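PDB 4I6K: amidohydrolase family protein from Acinetobacter baumannii, which probably hydrolyses 2-pyrone-4,6-dicarboxylic acid or a related carboxylated lactone, as a member of the amidohydrolase family, and holds citric acid in this crystal. Local coordinates for residues D63-T68 against I258-A263; K97-V102 against Q152-A157; Q229-F234 against Q269-K274. One frame throughout, in Å; residues are numbered along the deposited sequence.

Contact 1 (D63-T68 against I258-A263); sequences DEHNFT and ITYEDA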
loop_
_atom_site.group_PDB
_atom_site.type_symbol
_atom_site.label_atom_id
_atom_site.label_comp_id
_atom_site.label_asym_id
_atom_site.label_seq_id
_atom_site.Cartn_x
_atom_site.Cartn_y
_atom_site.Cartn_z
ATOM N N ASP A 63 1.112 -18.486 -6.336
ATOM C CA ASP A 63 0.983 -19.942 -6.410
ATOM C C ASP A 63 2.140 -20.655 -5.719
ATOM O O ASP A 63 1.922 -21.512 -4.860
ATOM C CB ASP A 63 0.887 -20.380 -7.866
ATOM C CG ASP A 63 -0.374 -19.883 -8.525
ATOM O OD1 ASP A 63 -0.453 -19.890 -9.772
ATOM O OD2 ASP A 63 -1.297 -19.484 -7.781
ATOM N N GLU A 64 3.366 -20.275 -6.074
ATOM C CA GLU A 64 4.565 -20.885 -5.507
ATOM C C GLU A 64 4.659 -20.768 -3.984
ATOM O O GLU A 64 5.457 -21.471 -3.361
ATOM C CB GLU A 64 5.827 -20.288 -6.138
ATOM C CG GLU A 64 5.872 -20.398 -7.654
ATOM C CD GLU A 64 7.221 -20.016 -8.243
ATOM O OE1 GLU A 64 7.580 -20.584 -9.298
ATOM O OE2 GLU A 64 7.917 -19.155 -7.659
ATOM N N HIS A 65 3.857 -19.893 -3.383
ATOM C CA HIS A 65 3.905 -19.693 -1.928
ATOM C C HIS A 65 2.553 -19.842 -1.240
ATOM O O HIS A 65 2.364 -19.404 -0.100
ATOM C CB HIS A 65 4.508 -18.334 -1.583
ATOM C CG HIS A 65 5.932 -18.182 -2.016
ATOM N ND1 HIS A 65 6.996 -18.438 -1.177
ATOM C CD2 HIS A 65 6.469 -17.803 -3.199
ATOM C CE1 HIS A 65 8.126 -18.214 -1.822
ATOM N NE2 HIS A 65 7.835 -17.831 -3.051
ATOM N N ASN A 66 1.609 -20.451 -1.942
ATOM C CA ASN A 66 0.311 -20.729 -1.349
ATOM C C ASN A 66 -0.523 -19.486 -1.019
ATOM O O ASN A 66 -1.386 -19.518 -0.141
ATOM C CB ASN A 66 0.503 -21.611 -0.116
ATOM C CG ASN A 66 1.156 -22.930 -0.463
ATOM O OD1 ASN A 66 0.790 -23.560 -1.453
ATOM N ND2 ASN A 66 2.139 -23.345 0.331
ATOM N N PHE A 67 -0.274 -18.391 -1.727
ATOM C CA PHE A 67 -1.097 -17.212 -1.541
ATOM C C PHE A 67 -2.397 -17.342 -2.306
ATOM O O PHE A 67 -2.416 -17.740 -3.466
ATOM C CB PHE A 67 -0.349 -15.952 -1.954
ATOM C CG PHE A 67 0.521 -15.402 -0.874
ATOM C CD1 PHE A 67 1.660 -16.085 -0.470
ATOM C CD2 PHE A 67 0.194 -14.209 -0.245
ATOM C CE1 PHE A 67 2.473 -15.580 0.536
ATOM C CE2 PHE A 67 1.005 -13.686 0.763
ATOM C CZ PHE A 67 2.149 -14.380 1.156
ATOM N N THR A 68 -3.493 -17.009 -1.650
ATOM C CA THR A 68 -4.784 -17.183 -2.255
ATOM C C THR A 68 -5.192 -15.920 -3.000
ATOM O O THR A 68 -5.905 -15.994 -4.003
ATOM C CB THR A 68 -5.835 -17.522 -1.195
ATOM O OG1 THR A 68 -5.784 -16.541 -0.156
ATOM C CG2 THR A 68 -5.554 -18.900 -0.596
ATOM N N ILE A 258 16.460 -7.688 -4.262
ATOM C CA ILE A 258 15.239 -8.233 -3.667
ATOM C C ILE A 258 14.405 -9.138 -4.571
ATOM O O ILE A 258 13.924 -8.713 -5.622
ATOM C CB ILE A 258 14.326 -7.104 -3.141
ATOM C CG1 ILE A 258 15.113 -6.172 -2.212
ATOM C CG2 ILE A 258 13.126 -7.710 -2.416
ATOM C CD1 ILE A 258 15.431 -6.794 -0.831
ATOM N N THR A 259 14.216 -10.376 -4.132
ATOM C CA THR A 259 13.311 -11.305 -4.791
ATOM C C THR A 259 12.039 -11.454 -3.966
ATOM O O THR A 259 11.976 -11.056 -2.789
ATOM C CB THR A 259 13.929 -12.716 -4.907
ATOM O OG1 THR A 259 14.170 -13.235 -3.591
ATOM C CG2 THR A 259 15.237 -12.679 -5.688
ATOM N N TYR A 260 11.028 -12.059 -4.579
ATOM C CA TYR A 260 9.835 -12.412 -3.844
ATOM C C TYR A 260 10.221 -13.213 -2.608
ATOM O O TYR A 260 9.747 -12.932 -1.502
ATOM C CB TYR A 260 8.876 -13.206 -4.713
ATOM C CG TYR A 260 7.457 -13.052 -4.255
ATOM C CD1 TYR A 260 6.691 -11.986 -4.689
ATOM C CD2 TYR A 260 6.890 -13.964 -3.367
ATOM C CE1 TYR A 260 5.388 -11.828 -4.263
ATOM C CE2 TYR A 260 5.593 -13.819 -2.925
ATOM C CZ TYR A 260 4.843 -12.748 -3.376
ATOM O OH TYR A 260 3.545 -12.595 -2.943
ATOM N N GLU A 261 11.092 -14.203 -2.784
ATOM C CA GLU A 261 11.511 -15.049 -1.660
ATOM C C GLU A 261 12.160 -14.231 -0.545
ATOM O O GLU A 261 11.952 -14.496 0.644
ATOM C CB GLU A 261 12.457 -16.152 -2.133
ATOM C CG GLU A 261 11.784 -17.177 -3.030
ATOM C CD GLU A 261 11.143 -16.531 -4.233
ATOM O OE1 GLU A 261 11.741 -15.571 -4.768
ATOM O OE2 GLU A 261 10.037 -16.966 -4.636
ATOM N N ASP A 262 12.947 -13.234 -0.935
ATOM C CA ASP A 262 13.568 -12.326 0.028
ATOM C C ASP A 262 12.519 -11.534 0.809
ATOM O O ASP A 262 12.670 -11.290 2.010
ATOM C CB ASP A 262 14.510 -11.358 -0.690
ATOM C CG ASP A 262 15.703 -12.061 -1.296
ATOM O OD1 ASP A 262 16.079 -13.140 -0.778
ATOM O OD2 ASP A 262 16.261 -11.536 -2.280
ATOM N N ALA A 263 11.469 -11.114 0.109
ATOM C CA ALA A 263 10.364 -10.423 0.753
ATOM C C ALA A 263 9.699 -11.335 1.782
ATOM O O ALA A 263 9.555 -10.955 2.944
ATOM C CB ALA A 263 9.353 -9.930 -0.287
#

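Contact 2 (K97-V102 against Q152-A157); sequences KGIAVV and QVELHA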
loop_
_atom_site.group_PDB
_atom_site.type_symbol
_atom_site.label_atom_id
_atom_site.label_comp_id
_atom_site.label_asym_id
_atom_site.label_seq_id
_atom_site.Cartn_x
_atom_site.Cartn_y
_atom_site.Cartn_z
ATOM N N LYS A 97 -7.795 -7.817 -6.273
ATOM C CA LYS A 97 -8.438 -6.503 -6.248
ATOM C C LYS A 97 -7.396 -5.410 -6.477
ATOM O O LYS A 97 -6.201 -5.684 -6.450
ATOM C CB LYS A 97 -9.184 -6.292 -4.929
ATOM C CG LYS A 97 -10.482 -7.088 -4.873
ATOM C CD LYS A 97 -10.904 -7.466 -3.457
ATOM C CE LYS A 97 -12.221 -8.234 -3.517
ATOM N NZ LYS A 97 -13.011 -8.150 -2.262
ATOM N N GLY A 98 -7.845 -4.175 -6.689
ATOM C CA GLY A 98 -6.936 -3.093 -7.023
ATOM C C GLY A 98 -7.125 -1.775 -6.277
ATOM O O GLY A 98 -8.190 -1.494 -5.721
ATOM N N ILE A 99 -6.059 -0.979 -6.259
ATOM C CA ILE A 99 -6.094 0.381 -5.732
ATOM C C ILE A 99 -5.712 1.276 -6.892
ATOM O O ILE A 99 -4.626 1.144 -7.441
ATOM C CB ILE A 99 -5.066 0.584 -4.585
ATOM C CG1 ILE A 99 -5.378 -0.334 -3.406
ATOM C CG2 ILE A 99 -5.001 2.061 -4.140
ATOM C CD1 ILE A 99 -6.699 -0.062 -2.765
ATOM N N ALA A 100 -6.606 2.176 -7.269
ATOM C CA ALA A 100 -6.384 3.025 -8.431
ATOM C C ALA A 100 -5.776 4.351 -8.025
ATOM O O ALA A 100 -5.679 4.673 -6.830
ATOM C CB ALA A 100 -7.709 3.264 -9.196
ATOM N N VAL A 101 -5.358 5.109 -9.034
ATOM C CA VAL A 101 -4.952 6.494 -8.859
ATOM C C VAL A 101 -5.789 7.300 -9.838
ATOM O O VAL A 101 -5.892 6.945 -11.016
ATOM C CB VAL A 101 -3.452 6.672 -9.127
ATOM C CG1 VAL A 101 -3.033 8.148 -9.036
ATOM C CG2 VAL A 101 -2.656 5.815 -8.132
ATOM N N VAL A 102 -6.418 8.360 -9.334
ATOM C CA VAL A 102 -7.353 9.158 -10.117
ATOM C C VAL A 102 -7.218 10.614 -9.747
ATOM O O VAL A 102 -6.786 10.931 -8.655
ATOM C CB VAL A 102 -8.804 8.752 -9.821
ATOM C CG1 VAL A 102 -9.047 7.300 -10.197
ATOM C CG2 VAL A 102 -9.100 8.975 -8.354
ATOM N N GLN A 152 -11.223 2.357 0.527
ATOM C CA GLN A 152 -10.181 2.794 1.443
ATOM C C GLN A 152 -9.354 3.933 0.798
ATOM O O GLN A 152 -9.382 4.137 -0.433
ATOM C CB GLN A 152 -9.274 1.614 1.764
ATOM C CG GLN A 152 -8.448 1.157 0.555
ATOM C CD GLN A 152 -7.483 0.054 0.915
ATOM O OE1 GLN A 152 -7.897 -1.059 1.220
ATOM N NE2 GLN A 152 -6.187 0.363 0.905
ATOM N N VAL A 153 -8.635 4.680 1.631
ATOM C CA VAL A 153 -7.615 5.613 1.152
ATOM C C VAL A 153 -6.213 5.152 1.587
ATOM O O VAL A 153 -5.912 5.091 2.781
ATOM C CB VAL A 153 -7.870 7.058 1.638
ATOM C CG1 VAL A 153 -6.706 7.963 1.270
ATOM C CG2 VAL A 153 -9.169 7.597 1.059
ATOM N N GLU A 154 -5.374 4.828 0.601
ATOM C CA GLU A 154 -4.013 4.332 0.824
ATOM C C GLU A 154 -2.995 5.462 0.684
ATOM O O GLU A 154 -3.060 6.256 -0.262
ATOM C CB GLU A 154 -3.697 3.206 -0.173
ATOM C CG GLU A 154 -2.346 2.509 0.027
ATOM C CD GLU A 154 -2.062 1.442 -1.042
ATOM O OE1 GLU A 154 -2.829 1.340 -2.028
ATOM O OE2 GLU A 154 -1.069 0.699 -0.891
ATOM N N LEU A 155 -2.057 5.542 1.626
ATOM C CA LEU A 155 -1.021 6.578 1.576
ATOM C C LEU A 155 0.368 5.985 1.403
ATOM O O LEU A 155 0.749 5.031 2.083
ATOM C CB LEU A 155 -1.024 7.440 2.848
ATOM C CG LEU A 155 -2.388 7.923 3.347
ATOM C CD1 LEU A 155 -2.251 8.791 4.604
ATOM C CD2 LEU A 155 -3.122 8.656 2.239
ATOM N N HIS A 156 1.121 6.561 0.481
ATOM C CA HIS A 156 2.538 6.325 0.439
ATOM C C HIS A 156 3.184 7.692 0.522
ATOM O O HIS A 156 3.036 8.505 -0.384
ATOM C CB HIS A 156 2.939 5.609 -0.838
ATOM C CG HIS A 156 4.378 5.211 -0.860
ATOM N ND1 HIS A 156 5.221 5.503 -1.914
ATOM C CD2 HIS A 156 5.136 4.572 0.064
ATOM C CE1 HIS A 156 6.428 5.041 -1.646
ATOM N NE2 HIS A 156 6.405 4.470 -0.453
ATOM N N ALA A 157 3.876 7.948 1.628
ATOM C CA ALA A 157 4.345 9.286 1.917
ATOM C C ALA A 157 5.311 9.302 3.090
ATOM O O ALA A 157 5.278 8.418 3.945
ATOM C CB ALA A 157 3.162 10.199 2.201
#

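Contact 3 (Q229-F234 against Q269-K274); sequences QAYNIF and QIVFDK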
loop_
_atom_site.group_PDB
_atom_site.type_symbol
_atom_site.label_atom_id
_atom_site.label_comp_id
_atom_site.label_asym_id
_atom_site.label_seq_id
_atom_site.Cartn_x
_atom_site.Cartn_y
_atom_site.Cartn_z
ATOM N N GLN A 229 11.508 -2.846 14.823
ATOM C CA GLN A 229 11.137 -1.891 15.855
ATOM C C GLN A 229 9.745 -1.324 15.601
ATOM O O GLN A 229 8.909 -1.246 16.509
ATOM C CB GLN A 229 12.122 -0.732 15.871
ATOM C CG GLN A 229 13.508 -1.069 16.368
ATOM C CD GLN A 229 14.321 0.183 16.606
ATOM O OE1 GLN A 229 14.004 0.977 17.498
ATOM N NE2 GLN A 229 15.361 0.383 15.795
ATOM N N ALA A 230 9.516 -0.897 14.362
ATOM C CA ALA A 230 8.234 -0.312 13.972
ATOM C C ALA A 230 7.131 -1.309 14.269
ATOM O O ALA A 230 6.113 -0.960 14.852
ATOM C CB ALA A 230 8.246 0.073 12.506
ATOM N N TYR A 231 7.353 -2.561 13.882
ATOM C CA TYR A 231 6.403 -3.625 14.176
ATOM C C TYR A 231 6.100 -3.716 15.668
ATOM O O TYR A 231 4.932 -3.729 16.074
ATOM C CB TYR A 231 6.912 -4.972 13.654
ATOM C CG TYR A 231 5.964 -6.135 13.916
ATOM C CD1 TYR A 231 4.750 -6.248 13.218
ATOM C CD2 TYR A 231 6.276 -7.119 14.856
ATOM C CE1 TYR A 231 3.876 -7.304 13.447
ATOM C CE2 TYR A 231 5.402 -8.187 15.092
ATOM C CZ TYR A 231 4.205 -8.271 14.390
ATOM O OH TYR A 231 3.342 -9.322 14.612
ATOM N N ASN A 232 7.148 -3.775 16.487
ATOM C CA ASN A 232 6.962 -3.880 17.934
ATOM C C ASN A 232 6.157 -2.721 18.462
ATOM O O ASN A 232 5.234 -2.906 19.256
ATOM C CB ASN A 232 8.299 -3.935 18.674
ATOM C CG ASN A 232 9.094 -5.186 18.357
ATOM O OD1 ASN A 232 10.258 -5.290 18.724
ATOM N ND2 ASN A 232 8.470 -6.135 17.667
ATOM N N ILE A 233 6.511 -1.516 18.033
ATOM C CA ILE A 233 5.731 -0.338 18.407
ATOM C C ILE A 233 4.245 -0.533 18.065
ATOM O O ILE A 233 3.386 -0.426 18.931
ATOM C CB ILE A 233 6.298 0.921 17.736
ATOM C CG1 ILE A 233 7.688 1.216 18.299
ATOM C CG2 ILE A 233 5.383 2.120 17.935
ATOM C CD1 ILE A 233 8.383 2.389 17.633
ATOM N N PHE A 234 3.948 -0.855 16.808
ATOM C CA PHE A 234 2.569 -1.143 16.386
ATOM C C PHE A 234 1.877 -2.112 17.345
ATOM O O PHE A 234 0.714 -1.924 17.719
ATOM C CB PHE A 234 2.543 -1.744 14.979
ATOM C CG PHE A 234 3.205 -0.887 13.932
ATOM C CD1 PHE A 234 3.375 0.477 14.133
ATOM C CD2 PHE A 234 3.636 -1.444 12.726
ATOM C CE1 PHE A 234 3.970 1.272 13.151
ATOM C CE2 PHE A 234 4.230 -0.657 11.741
ATOM C CZ PHE A 234 4.398 0.701 11.960
ATOM N N GLN A 269 11.118 -13.032 9.593
ATOM C CA GLN A 269 12.030 -12.445 10.555
ATOM C C GLN A 269 11.479 -11.320 11.386
ATOM O O GLN A 269 11.667 -11.276 12.581
ATOM C CB GLN A 269 13.306 -12.003 9.886
ATOM C CG GLN A 269 14.292 -13.112 9.815
ATOM C CD GLN A 269 15.340 -12.877 8.785
ATOM O OE1 GLN A 269 15.837 -13.820 8.169
ATOM N NE2 GLN A 269 15.685 -11.614 8.574
ATOM N N ILE A 270 10.783 -10.412 10.741
ATOM C CA ILE A 270 10.076 -9.355 11.447
ATOM C C ILE A 270 8.923 -9.915 12.282
ATOM O O ILE A 270 8.764 -9.567 13.446
ATOM C CB ILE A 270 9.506 -8.316 10.468
ATOM C CG1 ILE A 270 10.646 -7.553 9.786
ATOM C CG2 ILE A 270 8.568 -7.352 11.201
ATOM C CD1 ILE A 270 10.340 -7.153 8.360
ATOM N N VAL A 271 8.112 -10.773 11.676
ATOM C CA VAL A 271 6.981 -11.360 12.372
ATOM C C VAL A 271 7.262 -12.830 12.619
ATOM O O VAL A 271 6.860 -13.699 11.841
ATOM C CB VAL A 271 5.677 -11.215 11.564
ATOM C CG1 VAL A 271 4.477 -11.697 12.386
ATOM C CG2 VAL A 271 5.492 -9.771 11.136
ATOM N N PHE A 272 7.960 -13.098 13.713
ATOM C CA PHE A 272 8.356 -14.447 14.055
ATOM C C PHE A 272 7.187 -15.341 14.506
ATOM O O PHE A 272 7.079 -16.502 14.096
ATOM C CB PHE A 272 9.441 -14.403 15.129
ATOM C CG PHE A 272 10.072 -15.730 15.378
ATOM C CD1 PHE A 272 10.447 -16.113 16.656
ATOM C CD2 PHE A 272 10.263 -16.619 14.325
ATOM C CE1 PHE A 272 11.020 -17.348 16.877
ATOM C CE2 PHE A 272 10.832 -17.858 14.539
ATOM C CZ PHE A 272 11.211 -18.224 15.816
ATOM N N ASP A 273 6.312 -14.794 15.342
ATOM C CA ASP A 273 5.211 -15.555 15.919
ATOM C C ASP A 273 4.144 -15.911 14.880
ATOM O O ASP A 273 3.553 -15.030 14.242
ATOM C CB ASP A 273 4.602 -14.778 17.088
ATOM C CG ASP A 273 3.365 -15.440 17.644
ATOM O OD1 ASP A 273 2.742 -16.249 16.926
ATOM O OD2 ASP A 273 3.010 -15.147 18.801
ATOM N N LYS A 274 3.902 -17.211 14.721
ATOM C CA LYS A 274 3.049 -17.709 13.646
ATOM C C LYS A 274 1.554 -17.424 13.841
ATOM O O LYS A 274 0.796 -17.375 12.869
ATOM C CB LYS A 274 3.287 -19.206 13.386
ATOM C CG LYS A 274 2.438 -19.746 12.219
ATOM C CD LYS A 274 2.330 -21.277 12.201
ATOM C CE LYS A 274 1.158 -21.757 11.327
ATOM N NZ LYS A 274 -0.183 -21.542 11.964
#

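Contact 1 (D63-T68 against I258-A263)
His65 and Glu261 meet through one hydrogen bond, NE2 of the histidine giving its proton to OE2 of the glutamate at 2.8 Å, with an N-H...O angle of 162°. Seen from the imidazole the bond is well aimed, since OE2 lies almost in the ring plane; seen from the carboxylate it is less regular, for the donor comes to the anti side of OE2 and about 31° out of that plane. The two side chains cross nearly at right angles. A bend in the glutamate at chi2 turns the carboxylate back toward the histidine, and CG of Glu261 approaches the same ring edge, 4.0 Å from His65 CE1. Glu64 OE2 stands 4.3 Å from Glu261 OE2, a pair of like charges that a protonated imidazole might ease.

This joins the C-terminal end of helix 55-64 to the first turn of helix 260-270, two outer helices of an amidohydrolase (beta/alpha)8 barrel. The first helix ends in a Schellman motif with Asn66, at positive phi, as its C' residue. The second begins with a capping box, in which Asp262 N bonds to Thr259 OG1 and Thr259 N to Asp262 OD2.

Next to the hydrogen bond, Tyr260 passes His65 in the opposite direction, CD2 of the tyrosine lying 3.9 Å from CD2 of the histidine. Their ring planes make an angle of 41°, an oblique meeting. Tyrosine suits this buried place because its ring packs beside His65 and Leu62 while its hydroxyl reaches inward to a hydrogen bond with Asp29 OD1.

Contact 2 (K97-V102 against Q152-A157)
Ile99 reaches from its strand toward Glu154 and Gln152, and each of its four side-chain carbons touches one of them. At the root, CB lies 3.5 Å from OE1 of Glu154. The CG2 methyl comes closer to the same oxygen, with 3.1 Å between Ile99 CG2 and Glu154 OE1, a tight approach for a methyl and a carboxylate oxygen. CG1 touches it too, so OE1 rests against the fork of the branched side chain. Glu154 gets there by full extension, with CG anti to the backbone N (chi1 -175°) and chi2 likewise straight.

Strands 96-100 and 152-156 are not neighbours in the parallel sheet of this (beta/alpha)8 barrel: strand 119-125 runs between them, and the side chains meet across it on the inner side of the barrel. The CA atoms of Ile99 and Glu154 are consequently 7.9 Å apart. A beta-branched isoleucine suits a strand and presents hydrocarbon to both partners.

At the tip, CD1 ends against the amide of Gln152, 3.7 Å from NE2 and 3.8 Å from CD of that residue, the two side chains crossing at about a right angle. The contact is van der Waals in kind. The polar bond of Glu154 lies elsewhere: its OE2 forms a salt bridge with Lys210, which would offset the cost of burying the carboxylate. The side chain of Glu154 lies about 7 Å from the bound citric acid.

Contact 3 (Q229-F234 against Q269-K274)
A CH-pi contact joins Tyr231 and Val271. The CG2 methyl of the valine sits over one face of the phenol ring, 4.0 Å from its centroid and 22° off the ring normal, displaced toward the rim. Its nearest ring atom is Tyr231 CE1, at 3.7 Å. The side chains cross at about a right angle, and the fork of the valine lets its second methyl serve as well: Val271 CG1 reaches Tyr231 OH at 3.4 Å.

Plain van der Waals packing holds the root of the tyrosine, where Ile270 CG2 lies 3.8 Å from Tyr231 CB. Ile270 O also packs against the ring, oblique to it and 3.8 Å from Tyr231 CD2. The ring extends past the isoleucine because CG is anti to the backbone N (chi1 -180°). These contacts join helix 222-237 to the C-terminal end of helix 260-270, on the outer, helical layer of the (beta/alpha)8 barrel. Val271 has already left helical geometry, and the chain then turns into helix 274-289, whose N-cap is Asp273. Ile280 of that last helix touches both Tyr231 and Val271, while Leu243 of the final barrel strand also packs on the tyrosine.

The polar link of Tyr231 lies outside the two segments. Tyrosine suits this buried place since it offers a broad apolar surface along its length, yet carries at its end a hydroxyl that hydrogen-bonds to Glu276 OE1 in the first turn of helix 274-289.

Overall arrangement
From the N terminus, the chain opens contact 1 at 63-68, the end of helix 55-64 and the turn after it, and leaves it open for most of the barrel. Contact 2 starts at 97-102 and closes at 152-157, a short loop that lies wholly within the long one and spans three successive strands. Next, 229-234 opens contact 3; only then does 258-263 close contact 1, and 269-274 closes contact 3 soon after, so these two loops cross. Helix 260-270 serves both, its start in contact 1 and its end in contact 3, linking an early outer helix to a late one. Contact 2 lies inside the barrel, its centre 22 Å from that of contact 1 and 24 Å from that of contact 3.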